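Local coordinates for piwi domain-containing protein (Vanderwaltozyma polyspora, PDB 5THE), which is a budding yeast Argonaute, here its C-terminal lobe with the Piwi domain, that probably binds RNA, at residues K4-H9 and A433-F438; R8-T13 and S463-L468; P28-D33 and G422-R427; P382-A387 and L457-Q462. One frame throughout, in Å; residues are numbered along the deposited sequence.

Interaction 1 (K4-H9 and A433-F438)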
# COMPACT_ATOMS: atom_id res chain seq x y z
N LYS A 4 1.42 -25.88 11.67
CA LYS A 4 0.06 -26.27 11.34
C LYS A 4 -0.80 -25.02 11.26
O LYS A 4 -0.53 -24.03 11.94
CB LYS A 4 -0.50 -27.24 12.38
CG LYS A 4 0.39 -28.44 12.61
CD LYS A 4 0.66 -29.17 11.30
CE LYS A 4 1.67 -30.30 11.48
NZ LYS A 4 1.94 -30.98 10.18
N VAL A 5 -1.84 -25.06 10.42
CA VAL A 5 -2.76 -23.93 10.33
C VAL A 5 -3.44 -23.74 11.68
O VAL A 5 -3.93 -24.69 12.29
CB VAL A 5 -3.78 -24.15 9.20
CG1 VAL A 5 -4.79 -23.01 9.18
CG2 VAL A 5 -3.07 -24.25 7.87
N GLU A 6 -3.43 -22.49 12.15
CA GLU A 6 -4.03 -22.12 13.42
C GLU A 6 -5.51 -22.49 13.46
O GLU A 6 -6.24 -22.31 12.47
CB GLU A 6 -3.87 -20.60 13.63
CG GLU A 6 -3.99 -20.10 15.05
CD GLU A 6 -2.79 -20.50 15.91
OE1 GLU A 6 -1.68 -20.72 15.36
OE2 GLU A 6 -2.97 -20.59 17.14
N ASN A 7 -5.97 -23.00 14.60
CA ASN A 7 -7.39 -23.13 14.83
C ASN A 7 -7.90 -21.90 15.57
O ASN A 7 -7.12 -21.15 16.17
CB ASN A 7 -7.70 -24.40 15.63
CG ASN A 7 -7.38 -25.66 14.85
OD1 ASN A 7 -7.88 -25.86 13.75
ND2 ASN A 7 -6.55 -26.51 15.41
N ARG A 8 -9.22 -21.70 15.53
CA ARG A 8 -9.84 -20.54 16.16
C ARG A 8 -9.56 -20.51 17.66
O ARG A 8 -9.71 -21.53 18.34
CB ARG A 8 -11.34 -20.55 15.91
CG ARG A 8 -12.11 -19.52 16.70
CD ARG A 8 -13.62 -19.47 16.30
NE ARG A 8 -13.82 -19.19 14.87
CZ ARG A 8 -13.66 -17.99 14.32
NH1 ARG A 8 -13.31 -16.96 15.09
NH2 ARG A 8 -13.87 -17.80 13.02
N HIS A 9 -9.16 -19.35 18.18
CA HIS A 9 -8.96 -19.21 19.62
C HIS A 9 -10.26 -18.88 20.34
O HIS A 9 -10.61 -19.49 21.36
CB HIS A 9 -7.94 -18.10 19.93
CG HIS A 9 -6.63 -18.25 19.22
ND1 HIS A 9 -5.67 -17.25 19.24
CD2 HIS A 9 -6.11 -19.26 18.48
CE1 HIS A 9 -4.62 -17.65 18.54
NE2 HIS A 9 -4.86 -18.86 18.07
N ALA A 433 -14.03 -23.96 13.27
CA ALA A 433 -12.72 -24.52 13.62
C ALA A 433 -11.58 -23.58 13.25
O ALA A 433 -10.58 -23.49 13.97
CB ALA A 433 -12.52 -25.87 12.92
N HIS A 434 -11.69 -22.87 12.14
CA HIS A 434 -10.60 -22.01 11.72
C HIS A 434 -10.84 -20.57 12.18
O HIS A 434 -11.94 -20.18 12.54
CB HIS A 434 -10.41 -22.11 10.21
CG HIS A 434 -9.80 -23.41 9.78
ND1 HIS A 434 -10.38 -24.23 8.84
CD2 HIS A 434 -8.68 -24.04 10.20
CE1 HIS A 434 -9.62 -25.31 8.68
NE2 HIS A 434 -8.59 -25.22 9.49
N PHE A 435 -9.76 -19.80 12.17
CA PHE A 435 -9.71 -18.49 12.81
C PHE A 435 -9.92 -17.43 11.73
O PHE A 435 -8.98 -16.77 11.28
CB PHE A 435 -8.36 -18.34 13.54
CG PHE A 435 -8.31 -17.22 14.55
CD1 PHE A 435 -9.35 -16.32 14.67
CD2 PHE A 435 -7.21 -17.08 15.38
CE1 PHE A 435 -9.29 -15.29 15.59
CE2 PHE A 435 -7.14 -16.05 16.31
CZ PHE A 435 -8.18 -15.16 16.41
N ASP A 436 -11.17 -17.26 11.30
CA ASP A 436 -11.46 -16.30 10.25
C ASP A 436 -12.53 -15.30 10.69
O ASP A 436 -13.28 -15.52 11.65
CB ASP A 436 -11.86 -16.99 8.93
CG ASP A 436 -13.25 -17.63 8.99
OD1 ASP A 436 -13.58 -18.27 10.01
OD2 ASP A 436 -14.00 -17.50 8.01
N PHE A 437 -12.54 -14.16 10.01
CA PHE A 437 -13.51 -13.11 10.28
C PHE A 437 -13.58 -12.21 9.07
O PHE A 437 -12.65 -12.15 8.26
CB PHE A 437 -13.17 -12.32 11.56
CG PHE A 437 -11.76 -11.81 11.61
CD1 PHE A 437 -11.42 -10.61 11.00
CD2 PHE A 437 -10.78 -12.51 12.29
CE1 PHE A 437 -10.13 -10.14 11.05
CE2 PHE A 437 -9.48 -12.04 12.35
CZ PHE A 437 -9.15 -10.85 11.73
N PHE A 438 -14.72 -11.54 8.91
CA PHE A 438 -14.89 -10.53 7.89
C PHE A 438 -14.83 -9.16 8.54
O PHE A 438 -15.34 -8.97 9.65
CB PHE A 438 -16.25 -10.65 7.18
CG PHE A 438 -16.41 -11.89 6.35
CD1 PHE A 438 -16.82 -13.08 6.94
CD2 PHE A 438 -16.22 -11.84 4.98
CE1 PHE A 438 -17.01 -14.21 6.17
CE2 PHE A 438 -16.41 -12.98 4.20
CZ PHE A 438 -16.81 -14.16 4.79
O HOH W 1 -7.11 -20.47 10.85
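Arg8 grips the backbone of residues 433-438 at two places. Its own N-H gives a nearly straight hydrogen bond to Ala433 O, with N to O 2.7 Å. Its guanidinium reaches further along the strand. Arg8 NH2 donates to Asp436 O at 2.7 Å, in the guanidinium plane and on a lone pair of the carbonyl. The same NH2 makes a salt bridge to Asp436 OD1 at 3.1 Å, and it also bonds to Ser431 O. CG of Arg8 is anti to the backbone N (chi1 171°), and a bend at chi3 brings NE back over His434 O. One guanidinium face lies over Phe435 CA. The other carboxylate oxygen of Asp436, OD2, accepts from His453 NE2, which gives this acid a second side-chain partner.

A water joins Glu6 O to Phe435 N. His9 NE2 donates to Glu6 OE2 at 2.7 Å, nearly in the imidazole plane, and this bond, with that of ND1 to Ser463 O, probably fixes the ring. The edge of Phe435 then meets the face of His9, with CE2 3.5 Å from ND1. The two ring planes are 51° apart. Phe435 CB also packs on Arg8 CA at 3.7 Å. At the outer end, His434 CD2 approaches Val5 CG1 and, at the edge of its ring, Glu6 O.

The loop 4-9 thus lies across the chain leading into strand 435-440. Glu6 also pairs by backbone with Leu457 of strand 452-459, and Phe435 packs on Ser465 and Leu468 of helix 465-475.

Interaction 2 (R8-T13 and S463-L468); sequences RHDYGT and STSDYL
His9 to Thr13 run as an irregular chain past the start of helix 465-475, and Gly12 and Asp466 come nearest, with their CA atoms 4.7 Å apart. Asp10 points its carboxylate at the first turn. Its OD1 accepts from Ser465 N at 2.9 Å through the syn lone pair, and from Ser465 OG at 2.8 Å from above the carboxylate plane. A weak third bond runs from Ser465 N to Asp10 OD2. A water also donates to Ser465 OG and links it to Arg8 NH1. An alanine in place of Asp10 would probably leave Ser465 N and OG without this acceptor, the hydroxyl held less firmly.

Asp466 answers from the helix side. Its OD2 takes Thr13 N at 2.7 Å and its OD1 takes Thr13 OG1 at 2.8 Å, both on the syn side. The two-point bond fixes the carboxylate, and OD2 also accepts from Lys14 N. Gly12 CA lies 3.3 Å from Asp466 OD2. His9 uses its other nitrogen here: ND1 donates to Ser463 O at 2.7 Å. One water links Asp10 OD2 and Tyr11 O to Asp466 N.

Thr464 is the N-cap, and its OG1 accepts from Tyr467 N at 3.2 Å. The negative charge of Asp10 near the helix N-terminus would probably interact favourably with the helix dipole. With Asp10 binding Ser465 N from another part of the chain, this is a helix N-terminus capped from within and from outside.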
# COMPACT_ATOMS: atom_id res chain seq x y z
N ARG A 8 -9.22 -21.70 15.53
CA ARG A 8 -9.84 -20.54 16.16
C ARG A 8 -9.56 -20.51 17.66
O ARG A 8 -9.71 -21.53 18.34
CB ARG A 8 -11.34 -20.55 15.91
CG ARG A 8 -12.11 -19.52 16.70
CD ARG A 8 -13.62 -19.47 16.30
NE ARG A 8 -13.82 -19.19 14.87
CZ ARG A 8 -13.66 -17.99 14.32
NH1 ARG A 8 -13.31 -16.96 15.09
NH2 ARG A 8 -13.87 -17.80 13.02
N HIS A 9 -9.16 -19.35 18.18
CA HIS A 9 -8.96 -19.21 19.62
C HIS A 9 -10.26 -18.88 20.34
O HIS A 9 -10.61 -19.49 21.36
CB HIS A 9 -7.94 -18.10 19.93
CG HIS A 9 -6.63 -18.25 19.22
ND1 HIS A 9 -5.67 -17.25 19.24
CD2 HIS A 9 -6.11 -19.26 18.48
CE1 HIS A 9 -4.62 -17.65 18.54
NE2 HIS A 9 -4.86 -18.86 18.07
N ASP A 10 -10.99 -17.92 19.81
CA ASP A 10 -12.11 -17.28 20.48
C ASP A 10 -12.90 -16.54 19.40
O ASP A 10 -12.63 -16.69 18.21
CB ASP A 10 -11.61 -16.36 21.59
CG ASP A 10 -10.78 -15.19 21.06
OD1 ASP A 10 -10.43 -15.16 19.86
OD2 ASP A 10 -10.47 -14.28 21.86
N TYR A 11 -13.86 -15.73 19.84
CA TYR A 11 -14.60 -14.83 18.99
C TYR A 11 -14.42 -13.41 19.52
O TYR A 11 -14.12 -13.22 20.70
CB TYR A 11 -16.10 -15.19 18.96
CG TYR A 11 -16.38 -16.52 18.29
CD1 TYR A 11 -16.54 -16.60 16.92
CD2 TYR A 11 -16.45 -17.69 19.04
CE1 TYR A 11 -16.79 -17.81 16.30
CE2 TYR A 11 -16.71 -18.90 18.43
CZ TYR A 11 -16.88 -18.95 17.07
OH TYR A 11 -17.11 -20.16 16.48
N GLY A 12 -14.60 -12.42 18.66
CA GLY A 12 -14.53 -11.05 19.11
C GLY A 12 -15.73 -10.64 19.94
O GLY A 12 -16.82 -11.22 19.87
N THR A 13 -15.54 -9.60 20.74
CA THR A 13 -16.57 -9.12 21.65
C THR A 13 -16.85 -7.63 21.53
O THR A 13 -17.91 -7.19 22.01
CB THR A 13 -16.20 -9.40 23.12
OG1 THR A 13 -15.09 -8.58 23.50
CG2 THR A 13 -15.85 -10.89 23.35
N SER A 463 -2.74 -14.11 20.26
CA SER A 463 -3.64 -13.06 19.79
C SER A 463 -5.09 -13.48 19.97
O SER A 463 -5.46 -14.60 19.61
CB SER A 463 -3.36 -12.75 18.32
OG SER A 463 -1.99 -12.47 18.13
N THR A 464 -5.90 -12.57 20.49
CA THR A 464 -7.34 -12.78 20.57
C THR A 464 -8.02 -12.21 19.33
O THR A 464 -7.46 -11.38 18.61
CB THR A 464 -7.91 -12.09 21.80
OG1 THR A 464 -7.73 -10.68 21.66
CG2 THR A 464 -7.25 -12.59 23.08
N SER A 465 -9.26 -12.65 19.10
CA SER A 465 -10.02 -12.09 17.99
C SER A 465 -10.12 -10.57 18.09
O SER A 465 -9.96 -9.87 17.09
CB SER A 465 -11.41 -12.70 17.92
OG SER A 465 -11.34 -14.04 17.47
N ASP A 466 -10.38 -10.04 19.30
CA ASP A 466 -10.51 -8.59 19.44
C ASP A 466 -9.23 -7.86 19.08
O ASP A 466 -9.26 -6.80 18.44
CB ASP A 466 -10.90 -8.19 20.87
CG ASP A 466 -12.37 -8.45 21.21
OD1 ASP A 466 -12.61 -8.88 22.35
OD2 ASP A 466 -13.26 -8.23 20.36
N TYR A 467 -8.08 -8.39 19.50
CA TYR A 467 -6.80 -7.79 19.17
C TYR A 467 -6.56 -7.82 17.66
O TYR A 467 -6.23 -6.79 17.03
CB TYR A 467 -5.68 -8.52 19.92
CG TYR A 467 -4.29 -8.09 19.49
CD1 TYR A 467 -3.79 -6.85 19.88
CD2 TYR A 467 -3.50 -8.91 18.70
CE1 TYR A 467 -2.53 -6.44 19.49
CE2 TYR A 467 -2.23 -8.50 18.30
CZ TYR A 467 -1.75 -7.26 18.73
OH TYR A 467 -0.51 -6.80 18.35
N LEU A 468 -6.75 -8.99 17.04
CA LEU A 468 -6.49 -9.09 15.60
C LEU A 468 -7.48 -8.24 14.81
O LEU A 468 -7.11 -7.63 13.80
CB LEU A 468 -6.55 -10.54 15.14
CG LEU A 468 -5.43 -11.46 15.63
CD1 LEU A 468 -5.55 -12.79 14.91
CD2 LEU A 468 -4.06 -10.83 15.40
O HOH W 2 -12.80 -14.17 15.16
O HOH W 3 -11.41 -11.72 21.46

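Interaction 3 (P28-D33 and G422-R427)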
# COMPACT_ATOMS: atom_id res chain seq x y z
N PRO A 28 -25.32 -11.87 13.05
CA PRO A 28 -24.88 -10.82 13.98
C PRO A 28 -23.58 -10.19 13.49
O PRO A 28 -22.69 -10.88 12.98
CB PRO A 28 -24.68 -11.55 15.31
CG PRO A 28 -24.32 -12.91 14.91
CD PRO A 28 -25.12 -13.20 13.65
N SER A 29 -23.49 -8.88 13.63
CA SER A 29 -22.25 -8.17 13.36
C SER A 29 -21.92 -7.28 14.55
O SER A 29 -22.78 -6.93 15.35
CB SER A 29 -22.34 -7.31 12.09
OG SER A 29 -23.01 -6.10 12.37
N ARG A 30 -20.65 -6.90 14.63
CA ARG A 30 -20.22 -5.85 15.53
C ARG A 30 -19.53 -4.77 14.71
O ARG A 30 -18.83 -5.07 13.75
CB ARG A 30 -19.30 -6.39 16.63
CG ARG A 30 -19.98 -7.40 17.54
CD ARG A 30 -18.96 -8.19 18.36
NE ARG A 30 -18.18 -9.09 17.50
CZ ARG A 30 -16.92 -8.89 17.14
NH1 ARG A 30 -16.28 -7.81 17.57
NH2 ARG A 30 -16.30 -9.76 16.34
N ILE A 31 -19.75 -3.52 15.07
CA ILE A 31 -19.11 -2.41 14.37
C ILE A 31 -18.01 -1.89 15.29
O ILE A 31 -18.30 -1.39 16.39
CB ILE A 31 -20.12 -1.33 13.99
CG1 ILE A 31 -21.22 -1.94 13.13
CG2 ILE A 31 -19.44 -0.19 13.21
CD1 ILE A 31 -22.45 -1.07 13.03
N LEU A 32 -16.76 -2.05 14.86
CA LEU A 32 -15.61 -1.55 15.60
C LEU A 32 -15.46 -0.04 15.42
O LEU A 32 -15.78 0.52 14.37
CB LEU A 32 -14.33 -2.26 15.14
CG LEU A 32 -14.29 -3.77 15.36
CD1 LEU A 32 -12.91 -4.34 15.02
CD2 LEU A 32 -14.67 -4.13 16.79
N ASP A 33 -14.96 0.61 16.46
CA ASP A 33 -14.69 2.04 16.37
C ASP A 33 -13.49 2.30 15.46
O ASP A 33 -12.60 1.47 15.31
CB ASP A 33 -14.46 2.62 17.76
CG ASP A 33 -15.68 2.53 18.65
OD1 ASP A 33 -16.82 2.63 18.13
OD2 ASP A 33 -15.52 2.33 19.87
N GLY A 422 -16.16 -0.09 10.50
CA GLY A 422 -15.85 -1.41 10.07
C GLY A 422 -16.68 -2.43 10.83
O GLY A 422 -16.42 -2.86 11.97
N THR A 423 -17.74 -2.80 10.14
CA THR A 423 -18.54 -3.95 10.50
C THR A 423 -17.68 -5.21 10.48
O THR A 423 -17.02 -5.50 9.48
CB THR A 423 -19.69 -4.05 9.49
OG1 THR A 423 -20.57 -2.94 9.68
CG2 THR A 423 -20.44 -5.36 9.65
N VAL A 424 -17.70 -5.94 11.59
CA VAL A 424 -17.04 -7.23 11.69
C VAL A 424 -18.11 -8.30 11.78
O VAL A 424 -19.10 -8.15 12.51
CB VAL A 424 -16.12 -7.32 12.94
CG1 VAL A 424 -15.32 -8.64 12.91
CG2 VAL A 424 -15.20 -6.14 12.99
N VAL A 425 -17.89 -9.40 11.07
CA VAL A 425 -18.70 -10.60 11.20
C VAL A 425 -17.72 -11.74 11.42
O VAL A 425 -16.89 -12.03 10.54
CB VAL A 425 -19.58 -10.84 9.96
CG1 VAL A 425 -20.29 -12.19 10.05
CG2 VAL A 425 -20.60 -9.72 9.81
N ASP A 426 -17.75 -12.35 12.61
CA ASP A 426 -16.95 -13.55 12.82
C ASP A 426 -17.79 -14.69 13.36
O ASP A 426 -17.25 -15.63 13.95
CB ASP A 426 -15.73 -13.27 13.71
CG ASP A 426 -16.08 -12.88 15.15
OD1 ASP A 426 -17.26 -12.66 15.49
OD2 ASP A 426 -15.14 -12.79 15.97
N ARG A 427 -19.11 -14.64 13.16
CA ARG A 427 -20.00 -15.73 13.53
C ARG A 427 -20.95 -16.02 12.38
O ARG A 427 -21.21 -15.15 11.54
CB ARG A 427 -20.79 -15.40 14.80
CG ARG A 427 -19.94 -15.41 16.05
CD ARG A 427 -20.79 -15.20 17.23
NE ARG A 427 -20.03 -14.97 18.45
CZ ARG A 427 -19.70 -15.93 19.30
NH1 ARG A 427 -20.05 -17.19 19.04
NH2 ARG A 427 -19.02 -15.63 20.40
O HOH W 4 -20.28 -11.80 14.13
O HOH W 5 -23.14 -3.64 10.68
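The Arg30 guanidinium meets Asp426 at its edge. NH2 donates to Asp426 OD1 at 3.2 Å, close to the guanidinium plane, in a salt bridge. OD1 is approached from well above the carboxylate plane, and the two flat groups are turned 50° apart. Val424 CG1 lies obliquely beside the guanidinium, 3.7 Å from NH2. In Arg30, a bend at chi3 (-69°) turns NE out of the line of the chain. Both charged groups have further partners: Arg30 NH1 bonds to Lys14 O, NH2 to Gln469 OE1, and Asp426 OD2 to Gly12 N.

The backbones pair antiparallel. Arg30 and Val424 form a hydrogen-bonded pair, with Val424 N to Arg30 O at 2.6 Å and Arg30 N to Val424 O at 2.9 Å. Ile31 and Thr423 form the next, non-hydrogen-bonded pair. Leu32 N then bonds to Gly422 O at 3.0 Å.

On the face of Arg30 and Val424, Leu32 CG presses on Val424 CG2 at 3.5 Å, tighter than usual for carbons. On the face of Ile31 and Thr423, Ile31 CG1 lies 3.7 Å from Thr423 OG1. A water bridges Ser29 OG and Thr423 OG1. Thr423 OG1 also bonds to Met420 O, and Ser29 OG to Val18 O.

Strand 25-31 lies between strands 16-22 and 423-425, and strand 435-440 borders the last of these. Gln469 of helix 465-475 touches both Leu32 and Val424.

Interaction 4 (P382-A387 and L457-Q462); sequences PVTCIA and LYDENQ
Strands 383-387 and 457-459 pair antiparallel in the RNase H-like sheet of the Piwi domain, and residues 459-461 add a polar turn at one end. Strand 383-389 has strand 339-344 on its other side. Cys385 N donates to Tyr458 O at 2.6 Å. Leu457 and Tyr458 both face Cys385, a classic beta bulge: Leu457 N bonds to Cys385 O at 2.9 Å, while the bond from Tyr458 N is weak. Leu457 CD1 packs on Ala387 CB at 3.7 Å, and Cys385 CB on Tyr458 CB.

Thr384 carries the polar end. Its OG1, anti to the carbonyl carbon (chi1 -63°), donates to Asp459 OD2 at 2.6 Å. It also accepts from Asn461 ND2 at 2.9 Å, in the amide plane. Asp459 OD2 takes Asn461 N as well, which closes an Asx turn. A valine in place of Thr384 would probably leave Asn461 ND2 and Asp459 OD2 without the hydroxyl that joins them, the amide held less firmly.

Glu460 lies alongside Val383. Its OE2 accepts from Val383 N at 2.7 Å, and Glu460 N bonds back to Val383 O at 2.8 Å. OE2 is also salt-bridged to Lys363, and Asn461 OD1 bonds to Lys338 NZ and touches Pro382 CG.

The side chains of 459-461 therefore continue the pairing where the strand ends, and Lys363 would be expected to stabilise the negative charge of Glu460.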
# COMPACT_ATOMS: atom_id res chain seq x y z
N PRO A 382 8.56 -14.20 17.57
CA PRO A 382 7.27 -14.85 17.28
C PRO A 382 6.53 -14.19 16.12
O PRO A 382 6.51 -12.96 15.98
CB PRO A 382 6.48 -14.69 18.59
CG PRO A 382 7.12 -13.49 19.29
CD PRO A 382 8.56 -13.52 18.89
N VAL A 383 5.90 -15.02 15.30
CA VAL A 383 5.25 -14.57 14.07
C VAL A 383 3.74 -14.79 14.18
O VAL A 383 3.28 -15.80 14.71
CB VAL A 383 5.83 -15.33 12.86
CG1 VAL A 383 5.11 -14.94 11.58
CG2 VAL A 383 7.34 -15.08 12.75
N THR A 384 2.98 -13.82 13.70
CA THR A 384 1.56 -14.01 13.44
C THR A 384 1.36 -13.87 11.94
O THR A 384 1.86 -12.91 11.34
CB THR A 384 0.68 -13.00 14.20
OG1 THR A 384 0.84 -13.17 15.61
CG2 THR A 384 -0.80 -13.20 13.82
N CYS A 385 0.64 -14.80 11.33
CA CYS A 385 0.31 -14.72 9.91
C CYS A 385 -1.19 -14.52 9.72
O CYS A 385 -2.01 -15.26 10.27
CB CYS A 385 0.79 -15.96 9.17
SG CYS A 385 0.22 -16.02 7.46
N ILE A 386 -1.56 -13.53 8.90
CA ILE A 386 -2.95 -13.28 8.56
C ILE A 386 -3.09 -13.25 7.04
O ILE A 386 -2.40 -12.48 6.37
CB ILE A 386 -3.49 -11.98 9.17
CG1 ILE A 386 -3.41 -12.05 10.69
CG2 ILE A 386 -4.94 -11.74 8.69
CD1 ILE A 386 -3.94 -10.81 11.39
N ALA A 387 -3.99 -14.07 6.52
CA ALA A 387 -4.26 -14.07 5.09
C ALA A 387 -5.53 -13.27 4.82
O ALA A 387 -6.49 -13.32 5.59
CB ALA A 387 -4.41 -15.51 4.57
N LEU A 457 -3.75 -17.59 10.07
CA LEU A 457 -3.23 -18.91 9.72
C LEU A 457 -2.18 -19.41 10.70
O LEU A 457 -1.93 -20.62 10.77
CB LEU A 457 -2.62 -18.87 8.31
CG LEU A 457 -3.50 -18.43 7.13
CD1 LEU A 457 -2.74 -18.56 5.81
CD2 LEU A 457 -4.77 -19.24 7.09
N TYR A 458 -1.56 -18.51 11.46
CA TYR A 458 -0.47 -18.89 12.34
C TYR A 458 -0.28 -17.78 13.35
O TYR A 458 -0.33 -16.61 13.00
CB TYR A 458 0.84 -19.11 11.58
CG TYR A 458 1.82 -19.99 12.32
CD1 TYR A 458 1.55 -21.34 12.52
CD2 TYR A 458 3.04 -19.49 12.80
CE1 TYR A 458 2.45 -22.17 13.18
CE2 TYR A 458 3.96 -20.32 13.47
CZ TYR A 458 3.65 -21.67 13.65
OH TYR A 458 4.50 -22.54 14.30
N ASP A 459 -0.06 -18.14 14.61
CA ASP A 459 0.02 -17.10 15.62
C ASP A 459 0.86 -17.63 16.78
O ASP A 459 0.40 -18.48 17.55
CB ASP A 459 -1.37 -16.67 16.08
CG ASP A 459 -1.33 -15.73 17.22
OD1 ASP A 459 -2.13 -15.88 18.15
OD2 ASP A 459 -0.49 -14.83 17.18
N GLU A 460 2.07 -17.08 16.94
CA GLU A 460 2.86 -17.32 18.13
C GLU A 460 2.77 -16.17 19.11
O GLU A 460 3.59 -16.06 20.02
CB GLU A 460 4.33 -17.59 17.76
CG GLU A 460 4.48 -18.29 16.44
CD GLU A 460 5.94 -18.51 16.08
OE1 GLU A 460 6.52 -19.52 16.52
OE2 GLU A 460 6.52 -17.65 15.39
N ASN A 461 1.77 -15.30 18.95
CA ASN A 461 1.71 -14.09 19.75
C ASN A 461 0.49 -14.04 20.66
O ASN A 461 0.19 -12.97 21.19
CB ASN A 461 1.77 -12.85 18.86
CG ASN A 461 3.16 -12.59 18.32
OD1 ASN A 461 4.10 -12.41 19.10
ND2 ASN A 461 3.31 -12.59 17.00
N GLN A 462 -0.20 -15.17 20.87
CA GLN A 462 -1.30 -15.24 21.84
C GLN A 462 -2.37 -14.19 21.53
O GLN A 462 -2.83 -13.46 22.42
CB GLN A 462 -0.80 -15.07 23.28
CG GLN A 462 0.09 -16.18 23.79
CD GLN A 462 1.55 -15.98 23.41
OE1 GLN A 462 2.11 -14.88 23.53
NE2 GLN A 462 2.19 -17.06 22.93

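In the fold
Interaction 3 is the most buried of the four; the others are partly buried, and interactions 1 and 2 include several exposed residues. Interactions 3 and 4 are antiparallel strand pairs, about 21 Å apart between centres and without touching. Interactions 1 and 2 instead bring an irregular N-terminal segment against a strand and a helix start, and they share Arg8 and His9. Their chemistry is more dominated by side-chain bonds to backbone, whereas the strand pairs rely on backbone bonds supplemented by polar groups. Strand 435-440 of interaction 1 lies between 423-425 of interaction 3 and 452-459 of interaction 4. The helix start of interaction 2 follows the turn of interaction 4.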